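PDB 4B9G: CS6 fimbrial subunit B, CS6 fimbrial subunit A from Escherichia coli, which serves as a pilin of the CS6 colonization factor of enterotoxigenic strains, probably in adhesion, here complemented by a donor strand from CssA. Local coordinates for residues Asp16-Val21 and Ala150-Pro155; Tyr82-Asp87 and Tyr109-Ile114; Thr44-Val49 and Val136-Asn141. One frame throughout, in Å; residues are numbered along the deposited sequence.

Contact 1: residues Asp16-Val21 and Ala150-Pro155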
ATOM      1  N   ASP A  16      -2.303   9.713  16.302  1.00 13.98           N
ATOM      2  CA  ASP A  16      -1.025   9.024  16.181  1.00 13.31           C
ATOM      3  C   ASP A  16      -0.995   8.009  15.044  1.00 12.81           C
ATOM      4  O   ASP A  16      -1.413   6.867  15.209  1.00 13.36           O
ATOM      5  CB  ASP A  16      -0.564   8.399  17.473  1.00 14.87           C
ATOM      6  CG  ASP A  16       0.879   7.995  17.422  1.00 17.34           C
ATOM      7  OD1 ASP A  16       1.748   8.857  17.597  1.00 22.83           O
ATOM      8  OD2 ASP A  16       1.159   6.830  17.159  1.00 19.68           O
ATOM      9  N   ILE A  17      -0.465   8.414  13.900  1.00 10.73           N
ATOM     10  CA  ILE A  17      -0.508   7.521  12.749  1.00  9.41           C
ATOM     11  C   ILE A  17       0.382   6.268  12.910  1.00  9.50           C
ATOM     12  O   ILE A  17       0.010   5.166  12.480  1.00  8.48           O
ATOM     13  CB  ILE A  17      -0.204   8.298  11.466  1.00 10.35           C
ATOM     14  CG1 ILE A  17      -0.493   7.439  10.243  1.00 12.28           C
ATOM     15  CG2 ILE A  17       1.222   8.852  11.474  1.00 13.77           C
ATOM     16  CD1 ILE A  17      -0.654   8.247   8.995  1.00 14.02           C
ATOM     17  N   ASP A  18       1.516   6.409  13.577  1.00  9.20           N
ATOM     18  CA  ASP A  18       2.408   5.271  13.775  1.00  9.83           C
ATOM     19  C   ASP A  18       1.710   4.115  14.478  1.00  9.31           C
ATOM     20  O   ASP A  18       1.921   2.950  14.122  1.00 11.41           O
ATOM     21  CB  ASP A  18       3.624   5.649  14.629  1.00 13.58           C
ATOM     22  CG  ASP A  18       4.654   6.457  13.889  1.00 18.27           C
ATOM     23  OD1 ASP A  18       4.727   6.361  12.658  1.00 25.32           O
ATOM     24  OD2 ASP A  18       5.423   7.167  14.568  1.00 21.53           O
ATOM     25  N   SER A  19       0.917   4.423  15.502  1.00  8.23           N
ATOM     26  CA  SER A  19       0.234   3.392  16.265  1.00  9.12           C
ATOM     27  C   SER A  19      -1.054   2.898  15.604  1.00  7.73           C
ATOM     28  O   SER A  19      -1.619   1.905  16.036  1.00  8.98           O
ATOM     29  CB  SER A  19      -0.066   3.853  17.685  1.00 11.46           C
ATOM     30  OG  SER A  19      -0.916   4.961  17.718  1.00 15.83           O
ATOM     31  N   ALA A  20      -1.536   3.581  14.571  1.00  7.03           N
ATOM     32  CA  ALA A  20      -2.818   3.224  13.969  1.00  6.92           C
ATOM     33  C   ALA A  20      -2.722   2.128  12.920  1.00  7.71           C
ATOM     34  O   ALA A  20      -3.726   1.473  12.642  1.00  8.59           O
ATOM     35  CB  ALA A  20      -3.464   4.457  13.357  1.00  8.32           C
ATOM     36  N   VAL A  21      -1.599   1.930  12.288  1.00  7.49           N
ATOM     37  CA  VAL A  21      -1.351   1.134  11.108  1.00  7.16           C
ATOM     38  C   VAL A  21      -0.351   0.028  11.356  1.00  7.00           C
ATOM     39  O   VAL A  21       0.670   0.237  12.009  1.00  8.25           O
ATOM     40  CB  VAL A  21      -0.838   2.027   9.954  1.00  8.90           C
ATOM     41  CG1 VAL A  21      -0.613   1.291   8.729  1.00 11.77           C
ATOM     42  CG2 VAL A  21      -1.689   3.191   9.742  1.00  9.19           C
ATOM     43  N   ALA A 150      -1.802  14.080   9.691  1.00  9.95           N
ATOM     44  CA  ALA A 150      -0.680  13.186   9.953  1.00  9.51           C
ATOM     45  C   ALA A 150      -0.333  12.459   8.664  1.00  8.69           C
ATOM     46  O   ALA A 150      -1.206  12.177   7.838  1.00  9.63           O
ATOM     47  CB  ALA A 150      -1.023  12.189  11.064  1.00 12.25           C
ATOM     48  N   THR A 151       0.944  12.135   8.485  1.00  9.37           N
ATOM     49  CA  THR A 151       1.374  11.312   7.362  1.00  9.28           C
ATOM     50  C   THR A 151       2.631  10.537   7.738  1.00  9.21           C
ATOM     51  O   THR A 151       3.425  10.996   8.570  1.00 10.12           O
ATOM     52  CB  THR A 151       1.586  12.169   6.071  1.00 10.24           C
ATOM     53  OG1 THR A 151       1.804  11.303   4.949  1.00 10.82           O
ATOM     54  CG2 THR A 151       2.743  13.124   6.205  1.00 12.07           C
ATOM     55  N   LYS A 152       2.857   9.392   7.196  1.00  8.65           N
ATOM     56  CA  LYS A 152       3.981   8.526   7.399  1.00  8.83           C
ATOM     57  C   LYS A 152       4.207   7.668   6.158  1.00  8.34           C
ATOM     58  O   LYS A 152       3.258   7.179   5.546  1.00  9.40           O
ATOM     59  CB  LYS A 152       3.800   7.641   8.615  1.00 11.07           C
ATOM     60  CG  LYS A 152       4.813   6.599   8.974  1.00 15.82           C
ATOM     61  CD  LYS A 152       6.049   7.034   9.538  1.00 18.54           C
ATOM     62  CE  LYS A 152       6.888   5.990  10.251  1.00 24.22           C
ATOM     63  NZ  LYS A 152       7.050   4.969   9.407  1.00 29.87           N
ATOM     64  N   ASN A 153       5.473   7.536   5.787  1.00  8.86           N
ATOM     65  CA  ASN A 153       5.895   6.573   4.791  1.00  9.82           C
ATOM     66  C   ASN A 153       6.360   5.291   5.494  1.00  9.67           C
ATOM     67  O   ASN A 153       7.464   5.234   6.017  1.00 12.55           O
ATOM     68  CB  ASN A 153       6.989   7.146   3.888  1.00 11.37           C
ATOM     69  CG  ASN A 153       6.500   8.315   3.042  1.00 11.96           C
ATOM     70  OD1 ASN A 153       5.301   8.516   2.877  1.00 11.45           O
ATOM     71  ND2 ASN A 153       7.437   9.099   2.516  1.00 18.07           N
ATOM     72  N   PHE A 154       5.492   4.288   5.547  1.00  8.28           N
ATOM     73  CA  PHE A 154       5.785   3.036   6.244  1.00  8.67           C
ATOM     74  C   PHE A 154       6.657   2.119   5.389  1.00  8.73           C
ATOM     75  O   PHE A 154       6.315   1.842   4.233  1.00  8.38           O
ATOM     76  CB  PHE A 154       4.486   2.281   6.566  1.00  7.79           C
ATOM     77  CG  PHE A 154       3.668   2.898   7.661  1.00  7.28           C
ATOM     78  CD1 PHE A 154       3.867   2.553   8.997  1.00  8.30           C
ATOM     79  CD2 PHE A 154       2.674   3.806   7.356  1.00  8.12           C
ATOM     80  CE1 PHE A 154       3.094   3.119   9.998  1.00  8.69           C
ATOM     81  CE2 PHE A 154       1.909   4.386   8.371  1.00  9.31           C
ATOM     82  CZ  PHE A 154       2.112   4.033   9.685  1.00  8.85           C
ATOM     83  N   PRO A 155       7.736   1.561   5.965  1.00  8.19           N
ATOM     84  CA  PRO A 155       8.440   0.485   5.246  1.00  7.90           C
ATOM     85  C   PRO A 155       7.549  -0.737   5.046  1.00  7.37           C
ATOM     86  O   PRO A 155       6.860  -1.159   5.984  1.00  7.83           O
ATOM     87  CB  PRO A 155       9.633   0.177   6.160  1.00  9.89           C
ATOM     88  CG  PRO A 155       9.842   1.436   6.961  1.00 11.88           C
ATOM     89  CD  PRO A 155       8.442   1.956   7.197  1.00  8.59           C
TER
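D16 OD2 is the best-held polar atom. One settled bond grips it: S19 N donates at 2.9 Å, on the anti lone pair. The hydroxyl of S19 is also close, but its proton has another acceptor within reach. The backbone bond makes an Asx motif at the start of the short, weakly bonded helix 17-20. This helix belongs to the CssB part. The helix and V21, the first residue of strand 21-28, pack on the donor strand 150-155, which comes from the CssA part of the engineered fusion. In this fusion the strand fills the incomplete immunoglobulin-like sandwich, consistent with donor-strand complementation of chaperone-usher pilins.

I17 turns its side chain to the strand, with CG1 anti to the backbone N. Its CB meets A150 CB at 4.0 Å, and its CD1 rests over the backbone at T151 CA. CG2 touches K152 CB at 4.0 Å. I17 also packs on V136 and F138 of strand 128-142, so it sits in the buried core.

The F154 ring is held on both faces. K152 CG stands over the centre of one face, 3.6 Å above the plane. V21 CG1 covers the opposite face at 4.1 Å from the centroid, 17° off the ring normal, a CH-pi contact. I17 O lies in the ring plane at the edge, 3.7 Å from CZ. These neighbours should limit rotation of the ring.

K152 bends at chi2 (74°) and again at chi4 (53°). Its aliphatic chain crosses the D18 side chain at about a right angle. K152 NZ lies 4.2 Å from D18 OD1, beyond a salt bridge, and makes a weak bond to N153 O. The closer partner is methylene: K152 CE lies 3.3 Å from D18 OD1.

Contact 2: residues Tyr82-Asp87 and Tyr109-Ile114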
ATOM      1  N   TYR A  82       2.873  -3.129  -8.145  1.00  6.31           N
ATOM      2  CA  TYR A  82       1.646  -3.464  -7.437  1.00  5.91           C
ATOM      3  C   TYR A  82       0.753  -2.243  -7.274  1.00  6.03           C
ATOM      4  O   TYR A  82       1.215  -1.113  -7.384  1.00  6.37           O
ATOM      5  CB  TYR A  82       1.945  -4.072  -6.057  1.00  5.79           C
ATOM      6  CG  TYR A  82       2.465  -3.084  -5.041  1.00  6.06           C
ATOM      7  CD1 TYR A  82       3.814  -2.753  -4.963  1.00  6.37           C
ATOM      8  CD2 TYR A  82       1.598  -2.480  -4.139  1.00  6.18           C
ATOM      9  CE1 TYR A  82       4.278  -1.854  -4.018  1.00  6.39           C
ATOM     10  CE2 TYR A  82       2.055  -1.593  -3.177  1.00  5.70           C
ATOM     11  CZ  TYR A  82       3.393  -1.284  -3.116  1.00  6.04           C
ATOM     12  OH  TYR A  82       3.835  -0.427  -2.118  1.00  7.03           O
ATOM     13  N   TYR A  83      -0.518  -2.491  -6.951  1.00  5.99           N
ATOM     14  CA  TYR A  83      -1.435  -1.435  -6.545  1.00  6.08           C
ATOM     15  C   TYR A  83      -2.114  -1.829  -5.226  1.00  5.47           C
ATOM     16  O   TYR A  83      -2.104  -3.004  -4.819  1.00  5.78           O
ATOM     17  CB  TYR A  83      -2.507  -1.145  -7.609  1.00  7.58           C
ATOM     18  CG  TYR A  83      -3.444  -2.275  -7.885  1.00  7.58           C
ATOM     19  CD1 TYR A  83      -4.607  -2.445  -7.149  1.00  8.59           C
ATOM     20  CD2 TYR A  83      -3.143  -3.200  -8.885  1.00 10.28           C
ATOM     21  CE1 TYR A  83      -5.460  -3.509  -7.432  1.00 11.29           C
ATOM     22  CE2 TYR A  83      -3.981  -4.250  -9.171  1.00 11.29           C
ATOM     23  CZ  TYR A  83      -5.132  -4.407  -8.445  1.00 10.90           C
ATOM     24  OH  TYR A  83      -6.002  -5.432  -8.732  1.00 14.25           O
ATOM     25  N   ILE A  84      -2.723  -0.851  -4.565  1.00  4.83           N
ATOM     26  CA  ILE A  84      -3.431  -1.068  -3.305  1.00  5.10           C
ATOM     27  C   ILE A  84      -4.941  -1.254  -3.539  1.00  5.08           C
ATOM     28  O   ILE A  84      -5.595  -0.416  -4.183  1.00  5.38           O
ATOM     29  CB  ILE A  84      -3.199   0.139  -2.342  1.00  5.07           C
ATOM     30  CG1 ILE A  84      -1.721   0.203  -1.937  1.00  6.16           C
ATOM     31  CG2 ILE A  84      -4.131   0.072  -1.134  1.00  5.52           C
ATOM     32  CD1 ILE A  84      -1.250  -0.871  -0.960  1.00  7.35           C
ATOM     33  N   ARG A  85      -5.487  -2.343  -3.000  1.00  5.11           N
ATOM     34  CA  ARG A  85      -6.910  -2.676  -3.032  1.00  5.60           C
ATOM     35  C   ARG A  85      -7.454  -2.608  -1.595  1.00  5.52           C
ATOM     36  O   ARG A  85      -6.814  -3.128  -0.667  1.00  5.89           O
ATOM     37  CB  ARG A  85      -7.084  -4.099  -3.579  1.00  6.54           C
ATOM     38  CG  ARG A  85      -8.523  -4.517  -3.768  1.00  8.09           C
ATOM     39  CD  ARG A  85      -8.657  -5.927  -4.333  1.00  9.59           C
ATOM     40  NE  ARG A  85      -8.296  -6.924  -3.331  1.00  8.33           N
ATOM     41  CZ  ARG A  85      -7.758  -8.115  -3.587  1.00 11.30           C
ATOM     42  NH1 ARG A  85      -7.496  -8.512  -4.819  1.00 12.20           N
ATOM     43  NH2 ARG A  85      -7.456  -8.906  -2.577  1.00 12.05           N
ATOM     44  N   LYS A  86      -8.616  -1.982  -1.406  1.00  4.91           N
ATOM     45  CA  LYS A  86      -9.270  -2.029  -0.094  1.00  5.37           C
ATOM     46  C   LYS A  86     -10.043  -3.331   0.042  1.00  5.26           C
ATOM     47  O   LYS A  86     -10.882  -3.637  -0.811  1.00  5.80           O
ATOM     48  CB  LYS A  86     -10.219  -0.842   0.073  1.00  5.64           C
ATOM     49  CG  LYS A  86     -10.876  -0.803   1.444  1.00  6.06           C
ATOM     50  CD  LYS A  86     -11.712   0.464   1.700  1.00  7.22           C
ATOM     51  CE  LYS A  86     -12.906   0.649   0.779  1.00  7.75           C
ATOM     52  NZ  LYS A  86     -13.942  -0.372   1.025  1.00  7.75           N
ATOM     53  N   ASP A  87      -9.774  -4.066   1.117  1.00  5.12           N
ATOM     54  CA  ASP A  87     -10.450  -5.328   1.390  1.00  5.43           C
ATOM     55  C   ASP A  87     -11.485  -5.306   2.518  1.00  5.77           C
ATOM     56  O   ASP A  87     -12.276  -6.253   2.626  1.00  5.81           O
ATOM     57  CB  ASP A  87      -9.442  -6.452   1.603  1.00  6.54           C
ATOM     58  CG  ASP A  87      -8.781  -6.886   0.295  1.00  8.22           C
ATOM     59  OD1 ASP A  87      -9.361  -6.666  -0.788  1.00  7.86           O
ATOM     60  OD2 ASP A  87      -7.689  -7.473   0.343  1.00 13.54           O
ATOM     61  N   TYR A 109     -10.042  -0.905   8.885  1.00  9.16           N
ATOM     62  CA  TYR A 109      -9.863  -1.007   7.438  1.00  7.75           C
ATOM     63  C   TYR A 109      -8.708  -1.954   7.140  1.00  7.73           C
ATOM     64  O   TYR A 109      -7.694  -1.984   7.854  1.00  9.16           O
ATOM     65  CB  TYR A 109      -9.556   0.383   6.822  1.00  6.93           C
ATOM     66  CG  TYR A 109     -10.756   1.281   6.809  1.00  7.00           C
ATOM     67  CD1 TYR A 109     -11.240   1.836   7.984  1.00  7.90           C
ATOM     68  CD2 TYR A 109     -11.484   1.489   5.639  1.00  6.80           C
ATOM     69  CE1 TYR A 109     -12.391   2.611   7.990  1.00  8.03           C
ATOM     70  CE2 TYR A 109     -12.652   2.259   5.645  1.00  7.98           C
ATOM     71  CZ  TYR A 109     -13.114   2.793   6.833  1.00  7.72           C
ATOM     72  OH  TYR A 109     -14.271   3.534   6.871  1.00  8.29           O
ATOM     73  N   THR A 110      -8.852  -2.728   6.074  1.00  5.98           N
ATOM     74  CA  THR A 110      -7.770  -3.559   5.590  1.00  5.75           C
ATOM     75  C   THR A 110      -7.565  -3.312   4.110  1.00  4.91           C
ATOM     76  O   THR A 110      -8.511  -3.008   3.378  1.00  5.62           O
ATOM     77  CB  THR A 110      -7.992  -5.058   5.846  1.00  7.13           C
ATOM     78  OG1 THR A 110      -9.127  -5.502   5.109  1.00  8.07           O
ATOM     79  CG2 THR A 110      -8.161  -5.346   7.346  1.00  8.40           C
ATOM     80  N   PHE A 111      -6.312  -3.432   3.685  1.00  4.96           N
ATOM     81  CA  PHE A 111      -5.907  -3.229   2.302  1.00  5.31           C
ATOM     82  C   PHE A 111      -4.891  -4.304   1.935  1.00  5.06           C
ATOM     83  O   PHE A 111      -4.224  -4.875   2.820  1.00  6.33           O
ATOM     84  CB  PHE A 111      -5.264  -1.844   2.093  1.00  5.76           C
ATOM     85  CG  PHE A 111      -6.133  -0.675   2.516  1.00  5.72           C
ATOM     86  CD1 PHE A 111      -6.197  -0.277   3.847  1.00  6.01           C
ATOM     87  CD2 PHE A 111      -6.862   0.050   1.568  1.00  5.93           C
ATOM     88  CE1 PHE A 111      -6.973   0.788   4.225  1.00  7.53           C
ATOM     89  CE2 PHE A 111      -7.649   1.133   1.947  1.00  7.15           C
ATOM     90  CZ  PHE A 111      -7.699   1.509   3.271  1.00  7.44           C
ATOM     91  N   SER A 112      -4.702  -4.610   0.689  1.00  5.71           N
ATOM     92  CA  SER A 112      -3.805  -5.517   0.105  1.00  5.76           C
ATOM     93  C   SER A 112      -2.987  -4.871  -1.027  1.00  4.62           C
ATOM     94  O   SER A 112      -3.538  -4.111  -1.827  1.00  5.65           O
ATOM     95  CB  SER A 112      -4.503  -6.798  -0.324  1.00  7.64           C
ATOM     96  OG  SER A 112      -5.432  -6.434  -1.194  1.00 14.36           O
ATOM     97  N   ALA A 113      -1.701  -5.203  -1.101  1.00  5.00           N
ATOM     98  CA  ALA A 113      -0.836  -4.869  -2.231  1.00  4.93           C
ATOM     99  C   ALA A 113      -0.917  -5.994  -3.246  1.00  5.06           C
ATOM    100  O   ALA A 113      -0.558  -7.137  -2.930  1.00  6.65           O
ATOM    101  CB  ALA A 113       0.607  -4.701  -1.738  1.00  5.37           C
ATOM    102  N   ILE A 114      -1.401  -5.681  -4.440  1.00  5.27           N
ATOM    103  CA  ILE A 114      -1.723  -6.676  -5.462  1.00  5.85           C
ATOM    104  C   ILE A 114      -0.718  -6.618  -6.619  1.00  5.78           C
ATOM    105  O   ILE A 114      -0.576  -5.583  -7.276  1.00  6.32           O
ATOM    106  CB  ILE A 114      -3.148  -6.447  -6.016  1.00  7.13           C
ATOM    107  CG1 ILE A 114      -4.174  -6.443  -4.871  1.00  8.78           C
ATOM    108  CG2 ILE A 114      -3.481  -7.484  -7.079  1.00  8.25           C
ATOM    109  CD1 ILE A 114      -4.159  -7.689  -4.033  1.00 10.74           C
TER
HETATM  110  O   HOH W   1      -6.261  -7.040   3.232  1.00 18.78           O
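Strands 82-87 and 109-114 are antiparallel neighbours in the immunoglobulin-like sheet of the CssB part. Their axes pass 4.4 Å apart.

Y109 comes first. The edge of its ring meets K86 CD, and the two side chains run side by side. At T110 the carbonyl O accepts D87 N at 2.8 Å, with the donor 36° above the carbonyl plane. F111 pairs with K86 without backbone bonds. K86 crosses the F111 side chain obliquely, with F111 CD2 near K86 CA, and I84 CG2 packs on the same CD2 at 3.8 Å. M43 and I54 touch this ring too.

S112 is the polar centre. Its N and O both bond R85, whose N reaches S112 O at 2.9 Å, nearly along the C=O axis. S112 OG donates to D87 OD2 at 2.9 Å, from above the carboxylate plane. R85 grips the same carboxylate side-on: NE donates to D87 OD1 at 2.8 Å, a salt bridge, and NH2 more distantly to OD2, both on syn lone pairs. Two protein donors thus share OD2, which would probably favour the ionised carboxylate. A water lies near OD2 and F111 O.

A113 sets its CB 3.4 Å from Y82 CD2. I114 closes the register, exchanging two backbone bonds with Y83. I114 CB sits over the Y83 ring, 18° off the normal. Its other end, I114 CD1, covers one face of the R85 guanidinium, 3.5 Å from NH1.

Contact 3: residues Thr44-Val49 and Val136-Asn141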
ATOM      1  N   THR A  44      -7.002   0.970  12.321  1.00 16.10           N
ATOM      2  CA  THR A  44      -8.294   1.447  12.865  1.00 14.39           C
ATOM      3  C   THR A  44      -8.230   2.961  12.853  1.00 14.70           C
ATOM      4  O   THR A  44      -7.250   3.543  13.187  1.00 17.30           O
ATOM      5  CB  THR A  44      -8.659   0.888  14.284  1.00 16.30           C
ATOM      6  OG1 THR A  44      -8.808  -0.530  14.220  1.00 15.45           O
ATOM      7  CG2 THR A  44      -9.973   1.468  14.814  1.00 19.49           C
ATOM      8  N   ILE A  45      -9.297   3.596  12.465  1.00 11.96           N
ATOM      9  CA  ILE A  45      -9.290   5.038  12.291  1.00  9.65           C
ATOM     10  C   ILE A  45      -9.411   5.740  13.654  1.00  9.45           C
ATOM     11  O   ILE A  45     -10.407   5.536  14.357  1.00 10.11           O
ATOM     12  CB  ILE A  45     -10.489   5.403  11.415  1.00  8.66           C
ATOM     13  CG1 ILE A  45     -10.467   4.605  10.091  1.00  9.57           C
ATOM     14  CG2 ILE A  45     -10.530   6.899  11.194  1.00  8.76           C
ATOM     15  CD1 ILE A  45      -9.202   4.729   9.263  1.00  9.24           C
ATOM     16  N   PRO A  46      -8.440   6.593  14.020  1.00  9.35           N
ATOM     17  CA  PRO A  46      -8.562   7.303  15.294  1.00 10.46           C
ATOM     18  C   PRO A  46      -9.683   8.321  15.262  1.00 10.28           C
ATOM     19  O   PRO A  46     -10.033   8.876  14.228  1.00  9.45           O
ATOM     20  CB  PRO A  46      -7.224   8.042  15.413  1.00 13.27           C
ATOM     21  CG  PRO A  46      -6.289   7.329  14.507  1.00 13.49           C
ATOM     22  CD  PRO A  46      -7.140   6.847  13.380  1.00 11.78           C
ATOM     23  N   ALA A  47     -10.237   8.614  16.432  1.00 13.40           N
ATOM     24  CA  ALA A  47     -11.230   9.674  16.548  1.00 13.62           C
ATOM     25  C   ALA A  47     -10.613  10.961  16.007  1.00 14.45           C
ATOM     26  O   ALA A  47      -9.447  11.254  16.274  1.00 16.41           O
ATOM     27  CB  ALA A  47     -11.658   9.852  17.993  1.00 18.57           C
ATOM     28  N   GLY A  48     -11.386  11.721  15.233  1.00 13.62           N
ATOM     29  CA  GLY A  48     -10.899  12.960  14.657  1.00 16.34           C
ATOM     30  C   GLY A  48     -10.393  12.830  13.226  1.00 12.53           C
ATOM     31  O   GLY A  48     -10.122  13.847  12.584  1.00 15.97           O
ATOM     32  N   VAL A  49     -10.251  11.607  12.723  1.00 10.22           N
ATOM     33  CA  VAL A  49      -9.814  11.401  11.348  1.00  8.63           C
ATOM     34  C   VAL A  49     -11.042  11.157  10.482  1.00  8.63           C
ATOM     35  O   VAL A  49     -11.818  10.224  10.728  1.00 11.42           O
ATOM     36  CB  VAL A  49      -8.832  10.231  11.258  1.00  8.72           C
ATOM     37  CG1 VAL A  49      -8.529   9.911   9.805  1.00  8.84           C
ATOM     38  CG2 VAL A  49      -7.562  10.570  12.043  1.00 10.02           C
ATOM     39  N   VAL A 136       0.761   6.641   4.007  1.00  6.90           N
ATOM     40  CA  VAL A 136      -0.573   6.739   4.586  1.00  6.52           C
ATOM     41  C   VAL A 136      -0.695   8.129   5.189  1.00  6.31           C
ATOM     42  O   VAL A 136       0.200   8.596   5.902  1.00  6.86           O
ATOM     43  CB  VAL A 136      -0.836   5.665   5.669  1.00  6.77           C
ATOM     44  CG1 VAL A 136      -2.252   5.790   6.229  1.00  7.94           C
ATOM     45  CG2 VAL A 136      -0.576   4.256   5.130  1.00  8.00           C
ATOM     46  N   SER A 137      -1.789   8.811   4.863  1.00  6.01           N
ATOM     47  CA  SER A 137      -2.064  10.139   5.393  1.00  6.89           C
ATOM     48  C   SER A 137      -3.481  10.182   5.957  1.00  6.31           C
ATOM     49  O   SER A 137      -4.403   9.576   5.409  1.00  7.23           O
ATOM     50  CB  SER A 137      -1.913  11.218   4.322  1.00  7.67           C
ATOM     51  OG  SER A 137      -0.627  11.137   3.729  1.00  9.19           O
ATOM     52  N   PHE A 138      -3.624  10.903   7.073  1.00  6.88           N
ATOM     53  CA  PHE A 138      -4.893  11.120   7.751  1.00  7.36           C
ATOM     54  C   PHE A 138      -5.282  12.598   7.619  1.00  7.43           C
ATOM     55  O   PHE A 138      -4.427  13.484   7.722  1.00  8.49           O
ATOM     56  CB  PHE A 138      -4.774  10.796   9.243  1.00  8.32           C
ATOM     57  CG  PHE A 138      -4.627   9.320   9.579  1.00  7.65           C
ATOM     58  CD1 PHE A 138      -4.872   8.309   8.662  1.00  8.50           C
ATOM     59  CD2 PHE A 138      -4.284   8.956  10.867  1.00  8.56           C
ATOM     60  CE1 PHE A 138      -4.773   6.962   9.035  1.00  9.15           C
ATOM     61  CE2 PHE A 138      -4.203   7.630  11.246  1.00  9.57           C
ATOM     62  CZ  PHE A 138      -4.449   6.631  10.329  1.00  9.94           C
ATOM     63  N   TYR A 139      -6.579  12.854   7.444  1.00  7.99           N
ATOM     64  CA  TYR A 139      -7.124  14.193   7.226  1.00  9.32           C
ATOM     65  C   TYR A 139      -8.301  14.449   8.153  1.00  9.77           C
ATOM     66  O   TYR A 139      -9.047  13.525   8.515  1.00 11.20           O
ATOM     67  CB  TYR A 139      -7.645  14.361   5.789  1.00 10.11           C
ATOM     68  CG  TYR A 139      -6.580  14.134   4.753  1.00 10.67           C
ATOM     69  CD1 TYR A 139      -6.252  12.839   4.357  1.00 10.08           C
ATOM     70  CD2 TYR A 139      -5.878  15.190   4.180  1.00 14.59           C
ATOM     71  CE1 TYR A 139      -5.259  12.602   3.438  1.00 10.33           C
ATOM     72  CE2 TYR A 139      -4.871  14.948   3.240  1.00 15.22           C
ATOM     73  CZ  TYR A 139      -4.566  13.644   2.882  1.00 12.84           C
ATOM     74  OH  TYR A 139      -3.586  13.351   1.960  1.00 15.33           O
ATOM     75  N   SER A 140      -8.505  15.717   8.479  1.00 10.51           N
ATOM     76  CA  SER A 140      -9.756  16.172   9.061  1.00 13.11           C
ATOM     77  C   SER A 140     -10.475  17.007   7.994  1.00 14.97           C
ATOM     78  O   SER A 140      -9.824  17.641   7.182  1.00 20.15           O
ATOM     79  CB  SER A 140      -9.461  17.050  10.261  1.00 20.11           C
ATOM     80  OG  SER A 140      -8.810  18.226   9.828  1.00 22.88           O
ATOM     81  N   ASN A 141     -11.760  17.070   7.981  1.00 15.51           N
ATOM     82  CA  ASN A 141     -12.486  17.859   7.043  1.00 17.89           C
ATOM     83  C   ASN A 141     -13.461  18.669   7.859  1.00 25.92           C
ATOM     84  O   ASN A 141     -14.491  18.180   8.207  1.00 33.04           O
ATOM     85  CB  ASN A 141     -13.067  17.039   5.897  1.00 25.18           C
ATOM     86  CG  ASN A 141     -13.762  17.914   4.849  1.00 33.22           C
ATOM     87  OD1 ASN A 141     -14.782  18.538   5.133  1.00 39.90           O
ATOM     88  ND2 ASN A 141     -13.205  17.965   3.670  1.00 36.28           N
TER
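This is an apolar contact between a loop and a strand, at one end of the immunoglobulin-like sandwich. Segment 44-49 runs from the last residue of strand 37-44 into the loop before strand 51-56. It leans on strand 136-141, near the end of the CssB part. The two segments meet mainly by side chains and share no hydrogen bond.

A type II beta turn from P46 to V49 shapes the loop. V49 N bonds back to P46 O at 3.1 Å and closes it. G48 has a positive phi of 97°, a conformation glycine adopts easily. G48 N is held by E105 OE1. The turn brings P46 and V49 close together in space, and both then meet one ring.

That ring is F138. Its CG stands anti to the carbonyl carbon, with chi1 at -71°, and its side chain points to the loop. V49 crosses it obliquely. V49 CG2 reaches F138 CD2 at 3.8 Å, while V49 CG1 lies against the root of the ring at F138 CB, 3.9 Å away. P46 works further out and crosses the phenylalanine at about a right angle. The ring also packs on V52 and on I17 and A20 of the short helix 17-20. F138 therefore ties the loop, the helix and the strand into one apolar cluster.

Past the ring, the backbones come near each other. V49 CA approaches Y139 O at 3.6 Å. On the P46 side, the closest touch is between the pyrrolidine CD and F138 CE2, at 3.7 Å.

How the contacts relate
All three contacts reach the same curled mixed sheet. Contacts 1 and 3 touch, with centres about 11 Å apart. Their strands, 145-160 and 128-142, are neighbours in it, and T151 OG1 and S137 OG hydrogen-bond across. Contact 2 lies about 16 Å from contact 1 and about 18 Å from contact 3, centre to centre. It still meets contact 3, where the Y109 ring packs on I45. Along the chain, contact 1 spans contact 3, which spans contact 2. Contacts 2 and 3 are internal to CssB. Contact 1 joins CssB to the fused CssA strand, consistent with donor-strand complementation completing the pilin fold.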